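Local coordinates for 389aa long hypothetical nucleolar protein (PDB 5ZVE), which methylates carbon 5 of cytosine 72 in several tRNAs, using S-adenosyl-L-methionine as the methyl donor, at residues Y37-T42 with Y178-G183; P78-D83 with L160-L165; D198-D203 with I265-I270; I351-I356 with P366-T371. One frame throughout, in Å; residues are numbered along the deposited sequence.

How the contacts relate
Contact 1 closes the longest loop of the four, and contact 2 is nested inside it, with centres about 26 Å apart. Contacts 3 and 4 follow in series along the chain, both in the methyltransferase part of the chain and both reaching the same mixed sheet, with centres about 29 Å apart. Contacts 2 and 3 lie on opposite sides of the chain's centre, about 45 Å apart between centres. The bound S-adenosyl-L-homocysteine is nearest to contact 1, where the side chain of Tyr-180 comes within about 5 Å of it. In contact 3, the side chain of Ile-202 is about 10 Å from the ligand. Contacts 2 and 4 lie away from the cofactor and the known binding residues.

Contact 1 (Y37-T42 with Y178-G183); sequences YIRVNT and YFYPQG
Strands 37-40 and 179-181 run antiparallel, their axes 4.3 Å apart at closest approach and their directions 152° apart. Arg-39 and Tyr-180 form the hydrogen-bonded pair: Arg-39 N reaches Tyr-180 O at 2.7 Å, and Tyr-180 N returns a bond to Arg-39 O. Just beyond the paired residues, Asn-41 N bonds to Tyr-178 O. With Phe-179 CG between the backbone N and the carbonyl carbon (chi1 68°), the ring comes against Ile-38, whose CD1 meets Phe-179 CD1 at 4.0 Å.

On the other face the Arg-39 guanidinium has Tyr-180 CB over one side, off centre. Its NH1 gives a bond of 2.8 Å to Gln-182 OE1, which lies near the guanidinium plane, although NH1 stands well above the plane of the Gln-182 amide. Thr-213 and Gln-217 bind NH2 and NE. An alanine at Arg-39 would probably leave Gln-182 OE1 without this donor and open a gap beside Tyr-180.

Strand 179-181 is one of the two outermost strands of a four-stranded antiparallel sheet. The Tyr-180 side chain reaches Gly-210 of the cofactor site, so this sheet edge abuts the methyltransferase domain. Helix 47-56 packs on Val-40 and Phe-179, while helices 184-193 and 210-218 meet Arg-39 and Gln-182.

Contact 2 (P78-D83 with L160-L165); sequences PNFSDD and LPKFKL
This is a contact between a loop and the end of a strand, made by one backbone bond, a side-chain amide bond, a salt bridge and apolar packing, in which Asn-79 and Phe-80 meet the chain at Leu-160 to Lys-162. It joins the loop between strands 70-74 and 90-93 to the end of strand 154-161. Asn-79 grips the second segment twice. Its backbone N bonds to Lys-162 O at 2.9 Å, and its side-chain ND2 bonds to Pro-161 O at 2.6 Å. The latter oxygen lies close to the plane of the Asn-79 amide, which helps to fix how that amide is turned. With CG anti to the carbonyl carbon (chi1 -67°), the Asn-79 amide lies by Pro-161 O.

Strand 154-161 belongs to the six-stranded mixed sheet of the PUA domain, a fold found in many RNA-binding proteins. The contact therefore ties the loop before strand 90-93 to the end of strand 154-161.

The Phe-80 ring and the Lys-162 side chain cross at about a right angle, with Phe-80 CE1 and Lys-162 CD 3.4 Å apart. Leu-160 O lies at the edge of the same ring, in its plane. Leu-160 CD2 packs against Phe-80 CD2 at 3.9 Å. The Lys-162 chain bends at its second and third torsions. Its NZ makes a salt bridge to Asp-82 OD1 at 2.5 Å, on the anti side of that oxygen, and a weak bond to Phe-80 O. Pro-78 lies alongside Phe-163, and Pro-78 CD meets Phe-163 CE1 at 3.8 Å. Tyr-102 meets the Phe-163 ring edge-to-face.

Contact 3 (D198-D203 with I265-I270); sequences DDVIID and IKADKI
Lys-269 NZ and Asp-199 OD2 form a salt bridge of 2.6 Å. The ammonium meets this oxygen from above the carboxylate plane. The Lys-269 chain bends at chi2 and again at chi4 (54°), which brings NZ back to Asp-199 OD2. Separately, Lys-269 CG packs against the carboxylate. The other first-shell bond to a side chain runs from Val-200 N to Asp-268 OD2 at 3.0 Å. It is nearly straight and uses the anti lone pair of the oxygen. Val-200 O takes two donors, Lys-269 N and Asp-268 N, where the chain turns a corner at Asp-268. Ile-202 N then bonds to Lys-269 O at 2.9 Å.

Apolar groups pack beside this ladder. Ile-265 CG2 touches Val-200 CG1 at 3.7 Å. Ile-202 CD1 lies 3.8 Å from Ala-267 CB, and the same CD1 also meets Ile-265 CG2.

Further out, Lys-196 N bonds to Asp-199 OD2 and so helps to position the carboxylate, while Lys-269 NZ has a weak second bond to Glu-194 O. An alanine at Asp-199 would probably leave the Lys-269 ammonium without its charge partner and the amide of Lys-196 without this acceptor. On the far side of strand 201-203, strand 225-229 bonds to Ile-201 and Asp-203.

Ile-201 pairs with Lys-269, and Ile-202 with Ile-270, in parallel register. Such neighbouring parallel strands are characteristic of the Rossmann-like sheet of class I methyltransferases. Here strand 201-203 leads to the S-adenosyl-L-methionine-binding residues Ala-205 to Lys-211, and strand 267-273 ends at another, Asp-273.

Contact 4 (I351-I356 with P366-T371); sequences IGSPGI and PHKHLT
The His-369 imidazole packs against the backbone of Gly-352 and the side chain of Ser-353. It is a surface contact in the Rossmann-like methyltransferase domain, between the short weakly bonded strand 353-355 and the last residue of helix 366-369. The strand is an antiparallel neighbour of strand 361-364 in the mixed sheet. The chain runs from 353-355 through strand 361-364 into the helix.

Gly-352 CA lies over one face of the imidazole, displaced toward the rim, in a CH-pi contact 3.9 Å from the ring centroid. The opposite face has Lys-368 CB over its centre. The ring is thus held between the backbone of one segment and the preceding residue of its own helix. Ser-353 comes in at the rim: its CB lies in the ring plane, and Ser-353 OG is 3.2 Å from His-369 CE1. With OG anti to the carbonyl carbon (chi1 -69°), the Ser-353 hydroxyl lies by the imidazole rim. The extended Lys-368 chain passes the same hydroxyl, with Lys-368 CD 3.7 Å from Ser-353 OG.

Both ring nitrogens of His-369 have polar partners. ND1 is hydrogen-bonded to Tyr-365 N, which helps to fix the rotation of the imidazole, and Phe-364 meets the ring edge-to-face. On the other segment, Gln-362 OE1 accepts from the backbone N of both Ile-351 and Gly-352. A water links the two segments in the plane of the imidazole: it bonds to His-369 NE2 at 2.6 Å and donates a weak bond of 3.2 Å to Gly-352 O.

Contact 1 (Y37-T42 with Y178-G183)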
# COMPACT_ATOMS: atom_id res chain seq x y z
N TYR A 37 0.49 8.57 5.29
CA TYR A 37 -0.86 8.66 5.84
C TYR A 37 -1.20 7.52 6.79
O TYR A 37 -0.70 6.40 6.67
CB TYR A 37 -1.89 8.69 4.70
CG TYR A 37 -2.20 10.06 4.15
CD1 TYR A 37 -1.43 10.62 3.13
CD2 TYR A 37 -3.26 10.81 4.65
CE1 TYR A 37 -1.72 11.88 2.63
CE2 TYR A 37 -3.55 12.07 4.15
CZ TYR A 37 -2.78 12.60 3.14
OH TYR A 37 -3.07 13.85 2.65
N ILE A 38 -2.06 7.82 7.76
CA ILE A 38 -2.65 6.81 8.62
C ILE A 38 -4.15 7.04 8.70
O ILE A 38 -4.61 8.16 8.49
CB ILE A 38 -2.06 6.84 10.04
CG1 ILE A 38 -2.41 8.17 10.73
CG2 ILE A 38 -0.55 6.62 10.00
CD1 ILE A 38 -1.91 8.28 12.16
N ARG A 39 -4.90 6.00 9.00
CA ARG A 39 -6.33 6.18 9.19
C ARG A 39 -6.67 6.25 10.67
O ARG A 39 -6.29 5.38 11.44
CB ARG A 39 -7.13 5.05 8.53
CG ARG A 39 -8.64 5.27 8.61
CD ARG A 39 -9.44 4.13 7.99
NE ARG A 39 -9.53 2.96 8.86
CZ ARG A 39 -8.99 1.77 8.59
NH1 ARG A 39 -8.33 1.58 7.45
NH2 ARG A 39 -9.13 0.77 9.45
N VAL A 40 -7.38 7.30 11.06
CA VAL A 40 -7.90 7.38 12.42
C VAL A 40 -9.02 6.37 12.59
O VAL A 40 -10.01 6.41 11.85
CB VAL A 40 -8.42 8.79 12.75
CG1 VAL A 40 -8.90 8.85 14.18
CG2 VAL A 40 -7.35 9.83 12.48
N ASN A 41 -8.88 5.48 13.55
CA ASN A 41 -9.93 4.51 13.83
C ASN A 41 -11.01 5.15 14.68
O ASN A 41 -10.98 5.08 15.91
CB ASN A 41 -9.36 3.27 14.53
CG ASN A 41 -10.43 2.24 14.84
OD1 ASN A 41 -11.54 2.30 14.30
ND2 ASN A 41 -10.11 1.29 15.70
N THR A 42 -11.99 5.75 14.01
CA THR A 42 -13.09 6.43 14.69
C THR A 42 -13.99 5.49 15.49
O THR A 42 -14.94 5.94 16.13
CB THR A 42 -13.94 7.20 13.68
OG1 THR A 42 -14.32 6.33 12.60
CG2 THR A 42 -13.15 8.37 13.11
N TYR A 178 -5.87 2.70 17.88
CA TYR A 178 -6.31 4.06 17.60
C TYR A 178 -6.21 4.43 16.13
O TYR A 178 -6.88 5.36 15.67
CB TYR A 178 -5.51 5.06 18.43
CG TYR A 178 -5.87 5.09 19.90
CD1 TYR A 178 -7.05 4.51 20.36
CD2 TYR A 178 -5.04 5.71 20.83
CE1 TYR A 178 -7.38 4.53 21.71
CE2 TYR A 178 -5.37 5.75 22.17
CZ TYR A 178 -6.54 5.16 22.61
OH TYR A 178 -6.86 5.19 23.94
N PHE A 179 -5.37 3.72 15.38
CA PHE A 179 -5.18 4.04 13.97
C PHE A 179 -4.66 2.86 13.16
O PHE A 179 -4.22 1.84 13.71
CB PHE A 179 -4.22 5.23 13.81
CG PHE A 179 -2.81 4.94 14.21
CD1 PHE A 179 -1.89 4.43 13.30
CD2 PHE A 179 -2.38 5.19 15.51
CE1 PHE A 179 -0.58 4.16 13.67
CE2 PHE A 179 -1.07 4.93 15.88
CZ PHE A 179 -0.18 4.42 14.96
N TYR A 180 -4.70 3.01 11.84
CA TYR A 180 -4.23 1.98 10.92
C TYR A 180 -3.51 2.64 9.76
O TYR A 180 -4.12 3.39 8.99
CB TYR A 180 -5.40 1.13 10.42
CG TYR A 180 -4.99 -0.03 9.56
CD1 TYR A 180 -4.66 -1.25 10.13
CD2 TYR A 180 -4.94 0.09 8.18
CE1 TYR A 180 -4.27 -2.32 9.35
CE2 TYR A 180 -4.56 -0.97 7.39
CZ TYR A 180 -4.23 -2.18 7.98
OH TYR A 180 -3.85 -3.24 7.20
N PRO A 181 -2.20 2.39 9.64
CA PRO A 181 -1.42 2.97 8.54
C PRO A 181 -1.96 2.52 7.19
O PRO A 181 -2.14 1.33 6.97
CB PRO A 181 0.01 2.45 8.79
CG PRO A 181 -0.14 1.33 9.77
CD PRO A 181 -1.37 1.60 10.56
N GLN A 182 -2.24 3.48 6.31
CA GLN A 182 -2.96 3.22 5.07
C GLN A 182 -2.82 4.44 4.16
O GLN A 182 -2.91 5.57 4.62
CB GLN A 182 -4.44 2.94 5.37
CG GLN A 182 -5.25 2.48 4.16
CD GLN A 182 -6.71 2.22 4.50
OE1 GLN A 182 -7.32 2.94 5.28
NE2 GLN A 182 -7.26 1.17 3.90
N GLY A 183 -2.59 4.20 2.87
CA GLY A 183 -2.38 5.30 1.94
C GLY A 183 -3.63 6.10 1.67
O GLY A 183 -4.75 5.61 1.85

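Contact 2 (P78-D83 with L160-L165)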
# COMPACT_ATOMS: atom_id res chain seq x y z
N PRO A 78 15.85 13.55 0.83
CA PRO A 78 16.98 12.63 1.03
C PRO A 78 18.10 13.23 1.87
O PRO A 78 18.47 14.39 1.69
CB PRO A 78 17.46 12.36 -0.40
CG PRO A 78 17.08 13.59 -1.15
CD PRO A 78 15.79 14.06 -0.55
N ASN A 79 18.62 12.43 2.80
CA ASN A 79 19.63 12.89 3.74
C ASN A 79 21.04 12.87 3.16
O ASN A 79 21.97 13.37 3.78
CB ASN A 79 19.57 12.05 5.01
CG ASN A 79 18.29 12.28 5.78
OD1 ASN A 79 17.76 13.39 5.82
ND2 ASN A 79 17.77 11.22 6.40
N PHE A 80 21.19 12.29 1.98
CA PHE A 80 22.44 12.39 1.25
C PHE A 80 22.20 12.25 -0.25
O PHE A 80 21.15 11.79 -0.69
CB PHE A 80 23.46 11.35 1.74
CG PHE A 80 22.90 9.97 1.89
CD1 PHE A 80 22.82 9.11 0.80
CD2 PHE A 80 22.50 9.50 3.14
CE1 PHE A 80 22.32 7.83 0.95
CE2 PHE A 80 22.00 8.23 3.29
CZ PHE A 80 21.91 7.39 2.19
N SER A 81 23.19 12.67 -1.03
CA SER A 81 23.08 12.68 -2.48
C SER A 81 23.05 11.28 -3.07
O SER A 81 23.50 10.32 -2.44
CB SER A 81 24.24 13.48 -3.09
OG SER A 81 24.13 13.53 -4.51
N ASP A 82 22.52 11.16 -4.28
CA ASP A 82 22.39 9.86 -4.93
C ASP A 82 23.75 9.29 -5.31
O ASP A 82 23.90 8.08 -5.45
CB ASP A 82 21.50 9.98 -6.17
CG ASP A 82 20.04 10.15 -5.82
OD1 ASP A 82 19.73 10.28 -4.62
OD2 ASP A 82 19.20 10.15 -6.75
N ASP A 83 24.74 10.16 -5.48
CA ASP A 83 26.08 9.73 -5.87
C ASP A 83 27.05 9.64 -4.69
O ASP A 83 28.22 9.32 -4.88
CB ASP A 83 26.66 10.66 -6.93
CG ASP A 83 26.93 12.06 -6.40
OD1 ASP A 83 26.33 12.43 -5.37
OD2 ASP A 83 27.76 12.77 -7.00
N LEU A 160 21.64 7.93 9.98
CA LEU A 160 21.45 8.68 8.75
C LEU A 160 20.83 7.81 7.67
O LEU A 160 21.52 7.37 6.74
CB LEU A 160 22.78 9.26 8.26
CG LEU A 160 22.64 10.32 7.16
CD1 LEU A 160 21.99 11.59 7.71
CD2 LEU A 160 24.00 10.62 6.56
N PRO A 161 19.53 7.54 7.78
CA PRO A 161 18.81 6.84 6.72
C PRO A 161 18.70 7.73 5.49
O PRO A 161 18.78 8.95 5.62
CB PRO A 161 17.44 6.57 7.34
CG PRO A 161 17.26 7.70 8.30
CD PRO A 161 18.63 7.97 8.87
N LYS A 162 18.54 7.14 4.31
CA LYS A 162 18.35 7.93 3.11
C LYS A 162 17.08 8.79 3.24
O LYS A 162 17.08 9.97 2.91
CB LYS A 162 18.29 7.02 1.89
CG LYS A 162 17.90 7.71 0.61
CD LYS A 162 19.07 8.37 -0.07
CE LYS A 162 18.93 8.27 -1.57
NZ LYS A 162 19.73 9.31 -2.27
N PHE A 163 16.02 8.17 3.74
CA PHE A 163 14.77 8.88 4.04
C PHE A 163 14.29 8.49 5.42
O PHE A 163 14.65 7.44 5.94
CB PHE A 163 13.68 8.56 3.01
CG PHE A 163 13.99 9.01 1.62
CD1 PHE A 163 13.71 10.31 1.22
CD2 PHE A 163 14.55 8.13 0.70
CE1 PHE A 163 13.99 10.73 -0.07
CE2 PHE A 163 14.82 8.55 -0.60
CZ PHE A 163 14.55 9.85 -0.98
N LYS A 164 13.47 9.35 6.02
CA LYS A 164 12.91 9.07 7.33
C LYS A 164 11.39 9.23 7.36
O LYS A 164 10.86 10.31 7.11
CB LYS A 164 13.54 9.98 8.38
CG LYS A 164 13.02 9.78 9.79
CD LYS A 164 13.11 8.33 10.21
CE LYS A 164 12.69 8.16 11.66
NZ LYS A 164 12.53 6.72 12.02
N LEU A 165 10.71 8.12 7.66
CA LEU A 165 9.29 8.12 7.97
C LEU A 165 9.15 7.69 9.42
O LEU A 165 9.95 6.89 9.90
CB LEU A 165 8.52 7.18 7.05
CG LEU A 165 8.39 7.53 5.56
CD1 LEU A 165 7.59 6.47 4.83
CD2 LEU A 165 7.73 8.88 5.41

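Contact 3 (D198-D203 with I265-I270)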
# COMPACT_ATOMS: atom_id res chain seq x y z
N ASP A 198 -27.35 -0.88 5.69
CA ASP A 198 -28.31 -1.80 5.08
C ASP A 198 -27.67 -2.70 4.03
O ASP A 198 -28.13 -3.82 3.81
CB ASP A 198 -29.46 -1.02 4.44
CG ASP A 198 -30.36 -0.37 5.47
OD1 ASP A 198 -30.29 -0.77 6.65
OD2 ASP A 198 -31.13 0.54 5.09
N ASP A 199 -26.62 -2.20 3.39
CA ASP A 199 -26.03 -2.89 2.24
C ASP A 199 -25.52 -4.28 2.58
O ASP A 199 -24.91 -4.49 3.62
CB ASP A 199 -24.88 -2.07 1.65
CG ASP A 199 -25.33 -0.77 1.02
OD1 ASP A 199 -26.47 -0.70 0.52
OD2 ASP A 199 -24.52 0.19 1.01
N VAL A 200 -25.78 -5.22 1.68
CA VAL A 200 -25.03 -6.47 1.68
C VAL A 200 -23.68 -6.14 1.05
O VAL A 200 -23.62 -5.66 -0.08
CB VAL A 200 -25.75 -7.58 0.91
CG1 VAL A 200 -24.96 -8.88 0.99
CG2 VAL A 200 -27.15 -7.77 1.46
N ILE A 201 -22.60 -6.39 1.79
CA ILE A 201 -21.28 -5.90 1.40
C ILE A 201 -20.24 -7.00 1.32
O ILE A 201 -20.11 -7.81 2.24
CB ILE A 201 -20.78 -4.83 2.41
CG1 ILE A 201 -21.72 -3.62 2.41
CG2 ILE A 201 -19.36 -4.41 2.09
CD1 ILE A 201 -21.48 -2.68 3.57
N ILE A 202 -19.50 -7.04 0.22
CA ILE A 202 -18.45 -8.04 0.06
C ILE A 202 -17.11 -7.43 -0.32
O ILE A 202 -17.00 -6.72 -1.32
CB ILE A 202 -18.82 -9.08 -1.01
CG1 ILE A 202 -20.16 -9.75 -0.68
CG2 ILE A 202 -17.71 -10.12 -1.13
CD1 ILE A 202 -20.58 -10.79 -1.69
N ASP A 203 -16.09 -7.73 0.48
CA ASP A 203 -14.70 -7.44 0.15
C ASP A 203 -14.05 -8.76 -0.27
O ASP A 203 -13.79 -9.61 0.58
CB ASP A 203 -13.98 -6.81 1.36
CG ASP A 203 -12.66 -6.17 0.99
OD1 ASP A 203 -12.15 -6.40 -0.12
OD2 ASP A 203 -12.15 -5.40 1.83
N ILE A 265 -25.30 -15.37 -2.34
CA ILE A 265 -25.43 -13.95 -2.05
C ILE A 265 -25.48 -13.07 -3.30
O ILE A 265 -24.69 -13.23 -4.22
CB ILE A 265 -24.28 -13.50 -1.16
CG1 ILE A 265 -24.28 -14.35 0.11
CG2 ILE A 265 -24.40 -12.02 -0.83
CD1 ILE A 265 -23.06 -14.18 0.96
N LYS A 266 -26.43 -12.14 -3.31
CA LYS A 266 -26.43 -11.06 -4.28
C LYS A 266 -26.16 -9.75 -3.54
O LYS A 266 -27.03 -9.23 -2.84
CB LYS A 266 -27.75 -10.98 -5.04
CG LYS A 266 -28.09 -12.19 -5.88
CD LYS A 266 -29.49 -12.05 -6.49
CE LYS A 266 -30.01 -13.37 -7.04
NZ LYS A 266 -31.35 -13.20 -7.67
N ALA A 267 -24.94 -9.23 -3.67
CA ALA A 267 -24.53 -8.08 -2.89
C ALA A 267 -24.99 -6.76 -3.48
O ALA A 267 -25.16 -6.63 -4.69
CB ALA A 267 -23.02 -8.06 -2.73
N ASP A 268 -25.20 -5.78 -2.60
CA ASP A 268 -25.47 -4.41 -3.00
C ASP A 268 -24.17 -3.68 -3.30
O ASP A 268 -24.10 -2.83 -4.19
CB ASP A 268 -26.27 -3.69 -1.91
CG ASP A 268 -27.59 -4.37 -1.62
OD1 ASP A 268 -28.52 -4.23 -2.43
OD2 ASP A 268 -27.68 -5.08 -0.59
N LYS A 269 -23.13 -4.02 -2.54
CA LYS A 269 -21.84 -3.35 -2.68
C LYS A 269 -20.73 -4.37 -2.68
O LYS A 269 -20.64 -5.23 -1.80
CB LYS A 269 -21.63 -2.34 -1.54
CG LYS A 269 -22.71 -1.28 -1.45
CD LYS A 269 -22.54 -0.23 -2.53
CE LYS A 269 -23.69 0.75 -2.55
NZ LYS A 269 -23.91 1.37 -1.22
N ILE A 270 -19.87 -4.28 -3.68
CA ILE A 270 -18.69 -5.12 -3.72
C ILE A 270 -17.43 -4.29 -3.88
O ILE A 270 -17.34 -3.44 -4.77
CB ILE A 270 -18.76 -6.15 -4.86
CG1 ILE A 270 -19.83 -7.21 -4.56
CG2 ILE A 270 -17.42 -6.81 -5.05
CD1 ILE A 270 -19.91 -8.31 -5.61

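Contact 4 (I351-I356 with P366-T371)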
# COMPACT_ATOMS: atom_id res chain seq x y z
N ILE A 351 -9.79 13.65 -6.12
CA ILE A 351 -8.66 14.55 -5.92
C ILE A 351 -7.44 14.06 -6.69
O ILE A 351 -6.38 14.67 -6.65
CB ILE A 351 -8.31 14.69 -4.43
CG1 ILE A 351 -8.01 13.33 -3.81
CG2 ILE A 351 -9.45 15.40 -3.69
CD1 ILE A 351 -7.93 13.34 -2.29
N GLY A 352 -7.59 12.95 -7.41
CA GLY A 352 -6.50 12.42 -8.20
C GLY A 352 -6.51 12.97 -9.61
O GLY A 352 -6.83 14.14 -9.83
N SER A 353 -6.16 12.12 -10.57
CA SER A 353 -6.17 12.48 -11.98
C SER A 353 -7.20 11.66 -12.74
O SER A 353 -7.64 10.61 -12.27
CB SER A 353 -4.78 12.26 -12.61
OG SER A 353 -3.84 13.18 -12.10
N PRO A 354 -7.62 12.15 -13.92
CA PRO A 354 -8.44 11.32 -14.80
C PRO A 354 -7.68 10.08 -15.26
O PRO A 354 -6.45 10.06 -15.22
CB PRO A 354 -8.75 12.24 -15.99
CG PRO A 354 -7.82 13.42 -15.86
CD PRO A 354 -7.50 13.54 -14.40
N GLY A 355 -8.41 9.06 -15.70
CA GLY A 355 -7.80 7.85 -16.22
C GLY A 355 -7.28 8.08 -17.62
O GLY A 355 -7.43 9.17 -18.18
N ILE A 356 -6.66 7.06 -18.20
CA ILE A 356 -6.14 7.15 -19.56
C ILE A 356 -7.26 7.02 -20.59
O ILE A 356 -7.81 5.94 -20.78
CB ILE A 356 -5.08 6.07 -19.84
CG1 ILE A 356 -4.10 5.95 -18.66
CG2 ILE A 356 -4.36 6.37 -21.14
CD1 ILE A 356 -3.15 7.11 -18.53
N PRO A 366 2.59 9.26 -8.26
CA PRO A 366 3.52 9.67 -7.20
C PRO A 366 4.04 11.10 -7.35
O PRO A 366 4.21 11.79 -6.34
CB PRO A 366 4.67 8.66 -7.34
CG PRO A 366 4.59 8.16 -8.74
CD PRO A 366 3.12 8.16 -9.08
N HIS A 367 4.28 11.55 -8.58
CA HIS A 367 4.84 12.88 -8.80
C HIS A 367 3.78 13.97 -8.72
O HIS A 367 4.09 15.12 -8.46
CB HIS A 367 5.57 12.93 -10.15
CG HIS A 367 4.68 12.76 -11.33
ND1 HIS A 367 3.86 11.66 -11.50
CD2 HIS A 367 4.49 13.54 -12.43
CE1 HIS A 367 3.19 11.78 -12.64
NE2 HIS A 367 3.56 12.91 -13.22
N LYS A 368 2.52 13.61 -8.95
CA LYS A 368 1.44 14.59 -8.89
C LYS A 368 0.77 14.66 -7.51
O LYS A 368 0.41 15.74 -7.06
CB LYS A 368 0.38 14.29 -9.96
CG LYS A 368 0.87 14.45 -11.39
CD LYS A 368 -0.27 14.23 -12.38
CE LYS A 368 0.17 14.57 -13.80
NZ LYS A 368 -0.89 14.23 -14.80
N HIS A 369 0.58 13.52 -6.85
CA HIS A 369 -0.23 13.50 -5.64
C HIS A 369 0.51 13.05 -4.39
O HIS A 369 -0.08 12.99 -3.31
CB HIS A 369 -1.45 12.60 -5.86
CG HIS A 369 -2.14 12.83 -7.16
ND1 HIS A 369 -2.19 11.88 -8.16
CD2 HIS A 369 -2.80 13.91 -7.64
CE1 HIS A 369 -2.86 12.37 -9.19
NE2 HIS A 369 -3.24 13.60 -8.90
N LEU A 370 1.80 12.74 -4.55
CA LEU A 370 2.66 12.43 -3.41
C LEU A 370 2.27 11.10 -2.77
O LEU A 370 2.56 10.84 -1.60
CB LEU A 370 2.62 13.57 -2.39
CG LEU A 370 3.52 14.79 -2.58
CD1 LEU A 370 3.60 15.24 -4.04
CD2 LEU A 370 3.04 15.93 -1.69
N THR A 371 1.60 10.26 -3.55
CA THR A 371 1.09 8.98 -3.09
C THR A 371 1.70 7.83 -3.87
O THR A 371 2.51 8.05 -4.77
CB THR A 371 -0.44 8.88 -3.25
OG1 THR A 371 -0.76 8.86 -4.64
CG2 THR A 371 -1.14 10.05 -2.59
O HOH W 1 -4.02 15.68 -10.28